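Local structure of extracellular invertase (Aspergillus kawachii, 5XH8) at residues P382-N387 with R525-L530; Q398-D403 with E410-G415; A466-S471 with Y491-E496. The protein hydrolyses beta-fructofuranosides and has high transfructosylation activity, probably building fructooligosaccharides such as 1-kestose from sucrose. One frame throughout, in Å; residues are numbered along the deposited sequence.

Contact 1 (P382-N387 with R525-L530); sequences PNVVDN and RLFDVL
The backbones of Val384 and Val529 are joined by a single beta bridge (CA to CA 4.3 Å), where the end of strand 366-385 meets the start of strand 528-531. Two backbone bonds frame the bridge. Val385 N points almost straight at Asp528 O (2.7 Å, 178° at the hydrogen), and Leu530 N reaches Asn383 O (2.8 Å). The same two carbonyls also receive CA-H...O contacts, from Val384 CA and Val529 CA respectively.

Among the polar side chains, Asn387 ND2 gives Asp528 OD2 a weak, bent hydrogen bond (2.9 Å), the amide and carboxylate planes standing 78° apart. Each group has a further partner: Asp528 OD1 forms a salt bridge with Arg469, while Asn387 OD1 caps the following helix at Ala390 N.

Apolar contacts complete the patch. Val384 CG1, anti to its backbone N (chi1 168°), lies obliquely to Phe527 and meets its CB at 3.8 Å; Val385 CB packs against Asp528 CB at the same distance. The Phe527 ring also meets Trp397 edge-to-face.

At this point, then, the link between the family 32 N- and C-terminal regions is mainly backbone to backbone, with one weak amide-carboxylate bond and a valine-phenylalanine contact beside it.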
loop_
_atom_site.group_PDB
_atom_site.type_symbol
_atom_site.label_atom_id
_atom_site.label_comp_id
_atom_site.label_asym_id
_atom_site.label_seq_id
_atom_site.Cartn_x
_atom_site.Cartn_y
_atom_site.Cartn_z
ATOM N N PRO A 382 -0.219 33.458 -39.404
ATOM C CA PRO A 382 -1.049 34.565 -39.916
ATOM C C PRO A 382 -1.334 34.488 -41.420
ATOM O O PRO A 382 -0.718 33.702 -42.144
ATOM C CB PRO A 382 -0.229 35.813 -39.559
ATOM C CG PRO A 382 1.186 35.345 -39.535
ATOM C CD PRO A 382 1.178 33.873 -39.192
ATOM N N ASN A 383 -2.296 35.295 -41.863
ATOM C CA ASN A 383 -2.549 35.529 -43.290
ATOM C C ASN A 383 -2.939 34.268 -44.059
ATOM O O ASN A 383 -2.626 34.120 -45.237
ATOM C CB ASN A 383 -1.334 36.202 -43.957
ATOM C CG ASN A 383 -0.891 37.474 -43.248
ATOM O OD1 ASN A 383 -1.686 38.193 -42.647
ATOM N ND2 ASN A 383 0.391 37.763 -43.331
ATOM N N VAL A 384 -3.648 33.377 -43.384
ATOM C CA VAL A 384 -4.148 32.148 -43.984
ATOM C C VAL A 384 -5.487 32.478 -44.622
ATOM O O VAL A 384 -6.292 33.195 -44.029
ATOM C CB VAL A 384 -4.330 31.041 -42.910
ATOM C CG1 VAL A 384 -5.126 29.840 -43.437
ATOM C CG2 VAL A 384 -2.961 30.617 -42.381
ATOM N N VAL A 385 -5.729 31.903 -45.798
ATOM C CA VAL A 385 -6.951 32.135 -46.541
ATOM C C VAL A 385 -8.088 31.411 -45.839
ATOM O O VAL A 385 -7.981 30.221 -45.534
ATOM C CB VAL A 385 -6.845 31.653 -48.007
ATOM C CG1 VAL A 385 -8.200 31.719 -48.724
ATOM C CG2 VAL A 385 -5.792 32.463 -48.745
ATOM N N ASP A 386 -9.174 32.151 -45.610
ATOM C CA ASP A 386 -10.318 31.668 -44.875
ATOM C C ASP A 386 -11.175 30.784 -45.772
ATOM O O ASP A 386 -12.223 31.200 -46.246
ATOM C CB ASP A 386 -11.114 32.862 -44.328
ATOM C CG ASP A 386 -12.175 32.459 -43.319
ATOM O OD1 ASP A 386 -12.638 31.303 -43.321
ATOM O OD2 ASP A 386 -12.545 33.310 -42.494
ATOM N N ASN A 387 -10.724 29.551 -45.978
ATOM C CA ASN A 387 -11.444 28.565 -46.787
ATOM C C ASN A 387 -11.685 27.307 -45.947
ATOM O O ASN A 387 -11.463 27.327 -44.735
ATOM C CB ASN A 387 -10.682 28.270 -48.098
ATOM C CG ASN A 387 -9.250 27.800 -47.870
ATOM O OD1 ASN A 387 -8.897 27.316 -46.795
ATOM N ND2 ASN A 387 -8.412 27.961 -48.892
ATOM N N ARG A 525 -0.718 19.733 -43.037
ATOM C CA ARG A 525 -1.468 20.586 -43.952
ATOM C C ARG A 525 -0.669 21.843 -44.226
ATOM O O ARG A 525 -0.198 22.510 -43.302
ATOM C CB ARG A 525 -2.829 20.981 -43.395
ATOM C CG ARG A 525 -3.532 22.061 -44.230
ATOM C CD ARG A 525 -5.025 22.052 -44.033
ATOM N NE ARG A 525 -5.581 20.802 -44.519
ATOM C CZ ARG A 525 -6.802 20.361 -44.256
ATOM N NH1 ARG A 525 -7.659 21.075 -43.528
ATOM N NH2 ARG A 525 -7.179 19.190 -44.743
ATOM N N LEU A 526 -0.523 22.139 -45.513
ATOM C CA LEU A 526 0.015 23.403 -46.010
ATOM C C LEU A 526 -1.225 24.190 -46.436
ATOM O O LEU A 526 -1.957 23.764 -47.337
ATOM C CB LEU A 526 0.951 23.134 -47.205
ATOM C CG LEU A 526 2.187 22.281 -46.850
ATOM C CD1 LEU A 526 3.022 21.894 -48.069
ATOM C CD2 LEU A 526 3.052 23.022 -45.833
ATOM N N PHE A 527 -1.493 25.292 -45.738
ATOM C CA PHE A 527 -2.716 26.064 -45.968
ATOM C C PHE A 527 -2.536 27.001 -47.169
ATOM O O PHE A 527 -1.414 27.206 -47.660
ATOM C CB PHE A 527 -3.060 26.916 -44.751
ATOM C CG PHE A 527 -3.296 26.129 -43.497
ATOM C CD1 PHE A 527 -4.550 25.587 -43.222
ATOM C CD2 PHE A 527 -2.270 25.958 -42.567
ATOM C CE1 PHE A 527 -4.770 24.875 -42.053
ATOM C CE2 PHE A 527 -2.486 25.240 -41.397
ATOM C CZ PHE A 527 -3.734 24.702 -41.139
ATOM N N ASP A 528 -3.642 27.588 -47.620
ATOM C CA ASP A 528 -3.567 28.685 -48.597
ATOM C C ASP A 528 -3.278 29.952 -47.822
ATOM O O ASP A 528 -3.926 30.215 -46.810
ATOM C CB ASP A 528 -4.857 28.764 -49.418
ATOM C CG ASP A 528 -5.045 27.545 -50.293
ATOM O OD1 ASP A 528 -4.084 27.148 -50.975
ATOM O OD2 ASP A 528 -6.140 26.967 -50.301
ATOM N N VAL A 529 -2.285 30.707 -48.285
ATOM C CA VAL A 529 -1.751 31.864 -47.588
ATOM C C VAL A 529 -1.740 33.085 -48.535
ATOM O O VAL A 529 -1.656 32.925 -49.748
ATOM C CB VAL A 529 -0.336 31.527 -47.066
ATOM C CG1 VAL A 529 0.317 32.714 -46.381
ATOM C CG2 VAL A 529 -0.417 30.357 -46.085
ATOM N N LEU A 530 -1.812 34.287 -47.962
ATOM C CA LEU A 530 -1.875 35.541 -48.713
ATOM C C LEU A 530 -0.716 36.463 -48.321
ATOM O O LEU A 530 -0.597 36.846 -47.165
ATOM C CB LEU A 530 -3.209 36.228 -48.421
ATOM C CG LEU A 530 -3.660 37.290 -49.422
ATOM C CD1 LEU A 530 -4.350 36.614 -50.606
ATOM C CD2 LEU A 530 -4.570 38.314 -48.748
#

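Contact 2 (Q398-D403 with E410-G415); sequences QVVSSD and ELQTLG
Gln398 and Gln412 lie side by side and point the same way, their amide planes 48° apart, in the beta hairpin formed by strands 398-403 and 408-418. They share one face of the sheet with Ser401 and Glu410, and Gln398 also touches Asn307 and Met308 of strand 302-311. The backbones of the same two glutamines exchange two bonds, Gln398 N to Gln412 O (3.0 Å) and Gln412 N to Gln398 O (2.8 Å).

Val400 stands at about a right angle to Gln412, its CG1 pressing on Gln412 CB at 3.5 Å. Its other methyl, CG2, turns to Glu410, whose side chain it crosses obliquely, and approaches OE1. Glu410 CG is anti to its backbone N (chi1 -169°), and the chain runs on extended from there. Its OE1 lies near Ser401, whose OG gives it a weak, long hydrogen bond of 3.4 Å.

At this end of the hairpin Glu410 O accepts from Val400 N (2.9 Å), while Glu410 N bonds to Ser401 O, with the donor 47° out of the carbonyl plane.

Strand 408-418 pairs in turn with strand 366-385, through Leu411 with Ile381 and Thr413 with Leu379, so the hairpin extends that mixed sheet. On the face carrying Val399 and Leu411 the contact is apolar. Leu411 also packs on Trp397 and Phe527, and its CD2 lies 3.8 Å from Val399 CG2.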
loop_
_atom_site.group_PDB
_atom_site.type_symbol
_atom_site.label_atom_id
_atom_site.label_comp_id
_atom_site.label_asym_id
_atom_site.label_seq_id
_atom_site.Cartn_x
_atom_site.Cartn_y
_atom_site.Cartn_z
ATOM N N GLN A 398 -6.652 26.007 -34.541
ATOM C CA GLN A 398 -7.916 26.747 -34.462
ATOM C C GLN A 398 -7.774 28.214 -34.876
ATOM O O GLN A 398 -6.699 28.844 -34.722
ATOM C CB GLN A 398 -8.507 26.662 -33.060
ATOM C CG GLN A 398 -7.655 27.316 -31.990
ATOM C CD GLN A 398 -8.069 26.925 -30.591
ATOM O OE1 GLN A 398 -9.159 26.397 -30.373
ATOM N NE2 GLN A 398 -7.195 27.193 -29.625
ATOM N N VAL A 399 -8.890 28.748 -35.371
ATOM C CA VAL A 399 -8.970 30.139 -35.793
ATOM C C VAL A 399 -9.034 30.992 -34.540
ATOM O O VAL A 399 -9.887 30.767 -33.713
ATOM C CB VAL A 399 -10.232 30.376 -36.664
ATOM C CG1 VAL A 399 -10.436 31.864 -36.950
ATOM C CG2 VAL A 399 -10.156 29.566 -37.967
ATOM N N VAL A 400 -8.123 31.943 -34.390
ATOM C CA VAL A 400 -8.155 32.890 -33.250
ATOM C C VAL A 400 -8.458 34.361 -33.626
ATOM O O VAL A 400 -8.621 35.200 -32.731
ATOM C CB VAL A 400 -6.854 32.860 -32.421
ATOM C CG1 VAL A 400 -6.605 31.451 -31.886
ATOM C CG2 VAL A 400 -5.659 33.385 -33.211
ATOM N N SER A 401 -8.474 34.677 -34.923
ATOM C CA SER A 401 -9.008 35.956 -35.430
ATOM C C SER A 401 -9.269 35.849 -36.925
ATOM O O SER A 401 -8.833 34.888 -37.576
ATOM C CB SER A 401 -8.063 37.117 -35.155
ATOM O OG SER A 401 -6.837 36.912 -35.807
ATOM N N SER A 402 -9.987 36.836 -37.461
ATOM C CA SER A 402 -10.331 36.859 -38.884
ATOM C C SER A 402 -10.417 38.286 -39.419
ATOM O O SER A 402 -10.765 39.218 -38.697
ATOM C CB SER A 402 -11.640 36.125 -39.112
ATOM O OG SER A 402 -12.610 36.596 -38.207
ATOM N N ASP A 403 -10.054 38.433 -40.686
ATOM C CA ASP A 403 -10.061 39.715 -41.374
ATOM C C ASP A 403 -10.928 39.525 -42.618
ATOM O O ASP A 403 -10.484 38.950 -43.617
ATOM C CB ASP A 403 -8.623 40.127 -41.727
ATOM C CG ASP A 403 -8.513 41.570 -42.203
ATOM O OD1 ASP A 403 -9.545 42.180 -42.557
ATOM O OD2 ASP A 403 -7.378 42.094 -42.229
ATOM N N GLU A 410 -6.146 34.276 -38.707
ATOM C CA GLU A 410 -4.969 33.871 -37.939
ATOM C C GLU A 410 -5.248 32.505 -37.296
ATOM O O GLU A 410 -6.266 32.320 -36.608
ATOM C CB GLU A 410 -4.638 34.882 -36.857
ATOM C CG GLU A 410 -3.278 34.630 -36.231
ATOM C CD GLU A 410 -2.882 35.679 -35.229
ATOM O OE1 GLU A 410 -3.768 36.169 -34.502
ATOM O OE2 GLU A 410 -1.681 36.014 -35.161
ATOM N N LEU A 411 -4.350 31.551 -37.531
ATOM C CA LEU A 411 -4.460 30.229 -36.925
ATOM C C LEU A 411 -3.533 30.113 -35.736
ATOM O O LEU A 411 -2.512 30.818 -35.646
ATOM C CB LEU A 411 -4.139 29.133 -37.930
ATOM C CG LEU A 411 -5.063 28.972 -39.139
ATOM C CD1 LEU A 411 -4.640 27.745 -39.931
ATOM C CD2 LEU A 411 -6.533 28.875 -38.723
ATOM N N GLN A 412 -3.912 29.222 -34.821
ATOM C CA GLN A 412 -3.128 28.910 -33.629
ATOM C C GLN A 412 -2.907 27.398 -33.564
ATOM O O GLN A 412 -3.810 26.618 -33.867
ATOM C CB GLN A 412 -3.882 29.378 -32.392
ATOM C CG GLN A 412 -3.076 29.395 -31.108
ATOM C CD GLN A 412 -3.962 29.447 -29.874
ATOM O OE1 GLN A 412 -4.781 28.563 -29.636
ATOM N NE2 GLN A 412 -3.799 30.483 -29.093
ATOM N N THR A 413 -1.701 27.001 -33.160
ATOM C CA THR A 413 -1.350 25.589 -33.004
ATOM C C THR A 413 -0.166 25.458 -32.046
ATOM O O THR A 413 0.381 26.464 -31.548
ATOM C CB THR A 413 -1.015 24.952 -34.366
ATOM O OG1 THR A 413 -0.976 23.531 -34.249
ATOM C CG2 THR A 413 0.310 25.426 -34.895
ATOM N N LEU A 414 0.240 24.220 -31.786
ATOM C CA LEU A 414 1.419 23.988 -30.944
ATOM C C LEU A 414 2.690 24.111 -31.795
ATOM O O LEU A 414 2.851 23.416 -32.807
ATOM C CB LEU A 414 1.370 22.614 -30.261
ATOM C CG LEU A 414 2.563 22.328 -29.335
ATOM C CD1 LEU A 414 2.491 23.192 -28.085
ATOM C CD2 LEU A 414 2.659 20.851 -28.977
ATOM N N GLY A 415 3.571 24.995 -31.361
ATOM C CA GLY A 415 4.896 25.148 -31.947
ATOM C C GLY A 415 5.844 24.105 -31.370
ATOM O O GLY A 415 5.930 23.955 -30.140
#

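Contact 3 (A466-S471 with Y491-E496); sequences ASARGS and YQFSNE
Ala468 O, against which the Phe493 side chain packs, is gripped by two donors of Ser471, OG at 2.7 Å and the backbone N at 3.0 Å, both from the same face of the carbonyl plane. The N-H bond closes a type II beta turn from Ala468 to Ser471; OG adds a second bond to the same oxygen. Gly470 takes the positive phi this turn requires. The contact lies in the family 32 C-terminal region, a beta-sandwich in this family, and links the loop after strand 455-463 to the end of strand 487-492.

The Phe493 ring is clasped between Ala468 of the turn and Tyr491 of the preceding strand. Ala468 CB makes a CH-pi contact over one face, 4.0 Å from the centroid, and Tyr491 CE2 lies over the centre of the opposite face. Phe464 adds an edge-to-face contact.

No direct hydrogen bond joins the segments; waters do so instead. One accepts from Arg469 NH1 at the guanidinium edge and donates weakly to Glu496 OE2. Besides Asp528, Arg469 is held by Leu526 O, and Glu496 by Arg525. A second water, in the plane of the Phe493 ring, links Gly470 N to Phe493 O. The third donates to Ser471 O at 2.7 Å and accepts from Ser494 N at 2.9 Å.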
loop_
_atom_site.group_PDB
_atom_site.type_symbol
_atom_site.label_atom_id
_atom_site.label_comp_id
_atom_site.label_asym_id
_atom_site.label_seq_id
_atom_site.Cartn_x
_atom_site.Cartn_y
_atom_site.Cartn_z
ATOM N N ALA A 466 -0.510 26.110 -57.385
ATOM C CA ALA A 466 -1.921 25.843 -57.032
ATOM C C ALA A 466 -2.410 24.456 -57.443
ATOM O O ALA A 466 -3.177 23.830 -56.714
ATOM C CB ALA A 466 -2.833 26.909 -57.632
ATOM N N SER A 467 -1.947 23.971 -58.592
ATOM C CA SER A 467 -2.357 22.655 -59.109
ATOM C C SER A 467 -1.827 21.438 -58.337
ATOM O O SER A 467 -2.305 20.333 -58.562
ATOM C CB SER A 467 -1.939 22.513 -60.572
ATOM O OG SER A 467 -0.558 22.761 -60.726
ATOM N N ALA A 468 -0.830 21.619 -57.467
ATOM C CA ALA A 468 -0.341 20.511 -56.615
ATOM C C ALA A 468 -1.428 19.992 -55.664
ATOM O O ALA A 468 -1.515 18.787 -55.418
ATOM C CB ALA A 468 0.906 20.932 -55.838
ATOM N N ARG A 469 -2.267 20.907 -55.169
ATOM C CA ARG A 469 -3.386 20.577 -54.271
ATOM C C ARG A 469 -4.225 19.411 -54.805
ATOM O O ARG A 469 -4.549 19.367 -55.986
ATOM C CB ARG A 469 -4.264 21.821 -54.066
ATOM C CG ARG A 469 -5.397 21.692 -53.051
ATOM C CD ARG A 469 -4.908 21.812 -51.622
ATOM N NE ARG A 469 -4.311 23.107 -51.274
ATOM C CZ ARG A 469 -3.630 23.356 -50.144
ATOM N NH1 ARG A 469 -3.463 22.404 -49.218
ATOM N NH2 ARG A 469 -3.106 24.563 -49.918
ATOM N N GLY A 470 -4.533 18.444 -53.941
ATOM C CA GLY A 470 -5.300 17.269 -54.326
ATOM C C GLY A 470 -4.702 16.349 -55.386
ATOM O O GLY A 470 -5.393 15.443 -55.849
ATOM N N SER A 471 -3.437 16.550 -55.761
ATOM C CA SER A 471 -2.827 15.828 -56.888
ATOM C C SER A 471 -1.949 14.685 -56.415
ATOM O O SER A 471 -1.754 14.488 -55.207
ATOM C CB SER A 471 -1.963 16.777 -57.712
ATOM O OG SER A 471 -0.663 16.900 -57.146
ATOM N N TYR A 491 7.125 15.060 -49.323
ATOM C CA TYR A 491 5.751 15.516 -49.122
ATOM C C TYR A 491 4.856 14.978 -50.229
ATOM O O TYR A 491 5.256 14.893 -51.385
ATOM C CB TYR A 491 5.659 17.036 -49.068
ATOM C CG TYR A 491 4.302 17.503 -48.595
ATOM C CD1 TYR A 491 3.976 17.487 -47.233
ATOM C CD2 TYR A 491 3.321 17.923 -49.502
ATOM C CE1 TYR A 491 2.723 17.888 -46.783
ATOM C CE2 TYR A 491 2.062 18.331 -49.064
ATOM C CZ TYR A 491 1.764 18.316 -47.704
ATOM O OH TYR A 491 0.513 18.704 -47.257
ATOM N N GLN A 492 3.638 14.636 -49.853
ATOM C CA GLN A 492 2.652 14.015 -50.702
ATOM C C GLN A 492 1.330 14.765 -50.478
ATOM O O GLN A 492 0.813 14.789 -49.346
ATOM C CB GLN A 492 2.549 12.563 -50.261
ATOM C CG GLN A 492 1.559 11.696 -50.982
ATOM C CD GLN A 492 1.692 10.249 -50.561
ATOM O OE1 GLN A 492 1.082 9.810 -49.592
ATOM N NE2 GLN A 492 2.491 9.497 -51.294
ATOM N N PHE A 493 0.792 15.402 -51.527
ATOM C CA PHE A 493 -0.491 16.128 -51.398
ATOM C C PHE A 493 -1.717 15.248 -51.316
ATOM O O PHE A 493 -2.683 15.667 -50.709
ATOM C CB PHE A 493 -0.692 17.171 -52.508
ATOM C CG PHE A 493 0.024 18.458 -52.253
ATOM C CD1 PHE A 493 1.325 18.629 -52.685
ATOM C CD2 PHE A 493 -0.594 19.484 -51.564
ATOM C CE1 PHE A 493 1.995 19.807 -52.451
ATOM C CE2 PHE A 493 0.072 20.673 -51.323
ATOM C CZ PHE A 493 1.372 20.831 -51.770
ATOM N N SER A 494 -1.690 14.049 -51.893
ATOM C CA SER A 494 -2.873 13.160 -51.910
ATOM C C SER A 494 -3.494 12.897 -50.538
ATOM O O SER A 494 -4.721 12.828 -50.415
ATOM C CB SER A 494 -2.520 11.821 -52.534
ATOM O OG SER A 494 -1.488 11.196 -51.796
ATOM N N ASN A 495 -2.642 12.727 -49.520
ATOM C CA ASN A 495 -3.092 12.601 -48.118
ATOM C C ASN A 495 -2.424 13.619 -47.189
ATOM O O ASN A 495 -2.421 13.452 -45.960
ATOM C CB ASN A 495 -2.863 11.180 -47.609
ATOM C CG ASN A 495 -1.416 10.711 -47.770
ATOM O OD1 ASN A 495 -0.533 11.449 -48.203
ATOM N ND2 ASN A 495 -1.179 9.466 -47.420
ATOM N N GLU A 496 -1.885 14.687 -47.779
ATOM C CA GLU A 496 -1.259 15.749 -47.040
ATOM C C GLU A 496 -0.278 15.200 -45.983
ATOM O O GLU A 496 -0.410 15.516 -44.802
ATOM C CB GLU A 496 -2.335 16.592 -46.361
ATOM C CG GLU A 496 -3.364 17.207 -47.291
ATOM C CD GLU A 496 -4.257 18.158 -46.535
ATOM O OE1 GLU A 496 -5.210 17.671 -45.916
ATOM O OE2 GLU A 496 -3.985 19.385 -46.511
HETATM O O HOH W 1 -4.559 19.956 -49.267
HETATM O O HOH W 2 -3.850 18.190 -51.064
HETATM O O HOH W 3 0.242 13.254 -53.974
#

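In the fold
From the N terminus, the chain first reaches the opening side of contact 1 at 382-387. Contact 2 follows about ten residues later, after a short helix, and closes a hairpin loop. Contact 3 then closes a loop of its own further on, before 525-530 returns to complete contact 1. Contact 1 therefore encloses the other two, which follow one another without crossing. It touches both: Phe527 CZ packs on Leu411 CD1 of contact 2, and Leu526 CD1 on Tyr491 CZ of contact 3. Contacts 2 and 3 do not meet, staying about 11 Å apart at their nearest atoms. Contact 1 thus joins the mixed sheet to the sheet of strand 528-531, and through contact 3 to the end of strand 487-492 in the neighbouring sheet.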